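Local coordinates for protein sensory transduction histidine kinase, putative (PDB 5BWJ) that probably senses small molecules in the periplasm through its Venus flytrap domain, the part described here, and passes the signal to its own cytoplasmic histidine kinase and phosphorelay domains, at residues K9-Y20 against E61-L69. Sequence-based numbering, arbitrary orientation.
Sequences KFKLVDQFFPFY and EDEAIYLGL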
# COMPACT_ATOMS: atom_id res chain seq x y z
N LYS B 9 11.42 23.24 3.14
CA LYS B 9 10.56 23.00 1.99
C LYS B 9 10.55 21.51 1.64
O LYS B 9 11.60 20.90 1.45
CB LYS B 9 11.03 23.83 0.80
CG LYS B 9 10.12 23.77 -0.41
CD LYS B 9 10.57 24.77 -1.47
CE LYS B 9 9.60 24.84 -2.64
NZ LYS B 9 10.01 25.87 -3.63
N PHE B 10 9.34 20.95 1.55
CA PHE B 10 9.16 19.57 1.10
C PHE B 10 8.55 19.56 -0.29
O PHE B 10 7.50 20.16 -0.53
CB PHE B 10 8.27 18.80 2.08
CG PHE B 10 8.96 18.42 3.36
CD1 PHE B 10 9.51 17.15 3.51
CD2 PHE B 10 9.07 19.32 4.40
CE1 PHE B 10 10.15 16.79 4.69
CE2 PHE B 10 9.71 18.97 5.58
CZ PHE B 10 10.25 17.70 5.72
N LYS B 11 9.22 18.88 -1.22
CA LYS B 11 8.70 18.73 -2.58
C LYS B 11 8.12 17.34 -2.78
O LYS B 11 8.84 16.34 -2.76
CB LYS B 11 9.80 19.00 -3.61
CG LYS B 11 10.07 20.48 -3.85
CD LYS B 11 10.94 20.69 -5.07
CE LYS B 11 11.19 22.16 -5.33
NZ LYS B 11 9.94 22.91 -5.62
N LEU B 12 6.80 17.28 -2.98
CA LEU B 12 6.11 16.02 -3.21
C LEU B 12 6.06 15.73 -4.71
O LEU B 12 5.38 16.42 -5.47
CB LEU B 12 4.70 16.07 -2.63
CG LEU B 12 4.62 16.47 -1.15
CD1 LEU B 12 3.19 16.46 -0.65
CD2 LEU B 12 5.49 15.58 -0.28
N VAL B 13 6.80 14.71 -5.13
CA VAL B 13 6.96 14.41 -6.55
C VAL B 13 5.89 13.44 -7.04
O VAL B 13 5.65 12.40 -6.42
CB VAL B 13 8.35 13.81 -6.85
CG1 VAL B 13 8.55 13.63 -8.35
CG2 VAL B 13 9.44 14.71 -6.28
N ASP B 14 5.24 13.80 -8.15
CA ASP B 14 4.27 12.93 -8.80
C ASP B 14 3.13 12.59 -7.84
O ASP B 14 2.54 13.49 -7.23
CB ASP B 14 4.97 11.68 -9.33
CG ASP B 14 4.13 10.90 -10.33
OD1 ASP B 14 3.17 11.47 -10.89
OD2 ASP B 14 4.43 9.71 -10.56
N GLN B 15 2.81 11.30 -7.70
CA GLN B 15 1.77 10.86 -6.78
C GLN B 15 2.23 9.59 -6.07
O GLN B 15 3.02 8.82 -6.61
CB GLN B 15 0.45 10.62 -7.51
CG GLN B 15 -0.07 11.83 -8.26
CD GLN B 15 -1.44 11.60 -8.86
OE1 GLN B 15 -2.41 11.31 -8.15
NE2 GLN B 15 -1.54 11.71 -10.18
N PHE B 16 1.71 9.39 -4.86
CA PHE B 16 2.19 8.32 -3.99
C PHE B 16 1.07 7.92 -3.03
O PHE B 16 1.04 8.36 -1.88
CB PHE B 16 3.43 8.79 -3.22
CG PHE B 16 4.11 7.72 -2.40
CD1 PHE B 16 5.18 8.05 -1.59
CD2 PHE B 16 3.69 6.40 -2.43
CE1 PHE B 16 5.81 7.09 -0.82
CE2 PHE B 16 4.32 5.44 -1.67
CZ PHE B 16 5.38 5.79 -0.86
N PHE B 17 0.16 7.08 -3.50
CA PHE B 17 -0.98 6.65 -2.69
C PHE B 17 -0.49 5.82 -1.51
O PHE B 17 0.36 4.95 -1.69
CB PHE B 17 -1.97 5.84 -3.54
CG PHE B 17 -3.24 5.48 -2.81
CD1 PHE B 17 -4.38 6.25 -2.98
CD2 PHE B 17 -3.30 4.38 -1.97
CE1 PHE B 17 -5.55 5.93 -2.32
CE2 PHE B 17 -4.47 4.06 -1.31
CZ PHE B 17 -5.60 4.84 -1.48
N PRO B 18 -1.03 6.06 -0.30
CA PRO B 18 -2.03 7.05 0.12
C PRO B 18 -1.43 8.31 0.74
O PRO B 18 -2.14 9.09 1.37
CB PRO B 18 -2.83 6.28 1.17
CG PRO B 18 -1.78 5.45 1.84
CD PRO B 18 -0.76 5.09 0.78
N PHE B 19 -0.12 8.50 0.58
CA PHE B 19 0.56 9.63 1.20
C PHE B 19 0.15 10.95 0.56
O PHE B 19 -0.10 11.93 1.26
CB PHE B 19 2.08 9.44 1.11
CG PHE B 19 2.58 8.30 1.95
CD1 PHE B 19 2.97 8.51 3.27
CD2 PHE B 19 2.64 7.02 1.44
CE1 PHE B 19 3.42 7.47 4.05
CE2 PHE B 19 3.09 5.97 2.22
CZ PHE B 19 3.48 6.19 3.52
N TYR B 20 0.09 10.99 -0.76
CA TYR B 20 -0.45 12.14 -1.46
C TYR B 20 -0.84 11.75 -2.88
O TYR B 20 -0.09 11.06 -3.58
CB TYR B 20 0.54 13.31 -1.47
CG TYR B 20 1.90 12.97 -2.05
CD1 TYR B 20 2.15 13.13 -3.41
CD2 TYR B 20 2.92 12.50 -1.24
CE1 TYR B 20 3.39 12.82 -3.94
CE2 TYR B 20 4.16 12.19 -1.77
CZ TYR B 20 4.39 12.35 -3.12
OH TYR B 20 5.62 12.05 -3.64
N GLU B 61 16.03 21.98 -6.38
CA GLU B 61 16.39 22.90 -5.31
C GLU B 61 17.15 22.17 -4.22
O GLU B 61 16.64 21.20 -3.64
CB GLU B 61 15.13 23.57 -4.74
CG GLU B 61 14.25 24.21 -5.80
CD GLU B 61 13.33 25.26 -5.22
OE1 GLU B 61 13.81 26.38 -4.92
OE2 GLU B 61 12.12 24.98 -5.08
N ASP B 62 18.36 22.63 -3.93
CA ASP B 62 19.24 21.93 -3.00
C ASP B 62 18.73 21.96 -1.56
O ASP B 62 19.03 21.05 -0.78
CB ASP B 62 20.64 22.55 -3.05
CG ASP B 62 21.30 22.39 -4.41
OD1 ASP B 62 21.91 23.36 -4.90
OD2 ASP B 62 21.21 21.29 -4.99
N GLU B 63 17.95 22.98 -1.21
CA GLU B 63 17.47 23.13 0.16
C GLU B 63 16.21 22.31 0.43
O GLU B 63 15.79 22.16 1.58
CB GLU B 63 17.20 24.61 0.47
CG GLU B 63 15.96 25.23 -0.19
CD GLU B 63 16.15 25.55 -1.67
OE1 GLU B 63 17.24 25.28 -2.21
OE2 GLU B 63 15.20 26.07 -2.28
N ALA B 64 15.62 21.76 -0.63
CA ALA B 64 14.34 21.07 -0.52
C ALA B 64 14.51 19.59 -0.19
O ALA B 64 15.49 18.96 -0.59
CB ALA B 64 13.55 21.23 -1.81
N ILE B 65 13.54 19.06 0.55
CA ILE B 65 13.50 17.64 0.89
C ILE B 65 12.50 16.95 -0.04
O ILE B 65 11.34 17.34 -0.10
CB ILE B 65 13.11 17.42 2.36
CG1 ILE B 65 14.04 18.23 3.28
CG2 ILE B 65 13.17 15.94 2.71
CD1 ILE B 65 13.58 18.29 4.71
N TYR B 66 12.97 15.93 -0.76
CA TYR B 66 12.17 15.31 -1.82
C TYR B 66 11.53 14.00 -1.40
O TYR B 66 12.20 13.09 -0.91
CB TYR B 66 13.05 15.09 -3.05
CG TYR B 66 13.39 16.36 -3.79
CD1 TYR B 66 14.40 17.20 -3.33
CD2 TYR B 66 12.71 16.73 -4.94
CE1 TYR B 66 14.72 18.37 -4.00
CE2 TYR B 66 13.02 17.89 -5.62
CZ TYR B 66 14.02 18.70 -5.14
OH TYR B 66 14.32 19.86 -5.82
N LEU B 67 10.22 13.91 -1.61
CA LEU B 67 9.46 12.69 -1.39
C LEU B 67 8.88 12.20 -2.72
O LEU B 67 8.57 13.01 -3.60
CB LEU B 67 8.33 12.92 -0.38
CG LEU B 67 8.72 13.52 0.97
CD1 LEU B 67 7.51 13.57 1.90
CD2 LEU B 67 9.85 12.74 1.62
N GLY B 68 8.73 10.89 -2.86
CA GLY B 68 8.18 10.30 -4.06
C GLY B 68 9.23 9.86 -5.06
O GLY B 68 8.91 9.55 -6.21
N LEU B 69 10.49 9.85 -4.63
CA LEU B 69 11.58 9.38 -5.48
C LEU B 69 12.02 7.99 -5.06
O LEU B 69 12.00 7.66 -3.88
CB LEU B 69 12.77 10.34 -5.42
CG LEU B 69 12.53 11.79 -5.83
CD1 LEU B 69 13.82 12.58 -5.75
CD2 LEU B 69 11.93 11.88 -7.23
O HOH W 1 6.43 9.28 -6.77
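E61 OE2 takes a hydrogen bond from K9 NZ on its syn lone pair at 2.7 Å and a longer salt bridge from K11 NZ at 3.1 Å. E50 of the adjacent strand 45-52 also pairs with both lysines, so the charges probably balance as a network. This network borders a parallel strand pair in the sheet of this Venus flytrap domain, where strand 9-13 runs between strands 45-52 and 65-69. The backbone ladder alternates, I65 N to K9 O, K11 N to I65 O, L67 N to K11 O and V13 N to L67 O, the last at 2.9 Å. On one face of the sheet, I65 CD1 sits over the F10 ring as a CH-pi contact, 4.0 Å from its centroid, while L12 CD2 packs alongside L67 CD1 at 3.6 Å; V189 of strand 184-192 touches both I65 and L67. On the other, K11 lays CB over the face of the Y66 ring, then bends at its last torsion (chi4 -62°), where NZ meets both E50 and E61. Y66 OH in turn accepts a bond from E61 N (2.8 Å), tying the ring to the start of the E61-A64 type I turn. V13 CG2 reaches the edge of that ring. Where the chain turns at G68, Y20 OH donates to V13 O at 2.8 Å, and a water sits 2.6 Å from G68 O and probably also reaches V13 O.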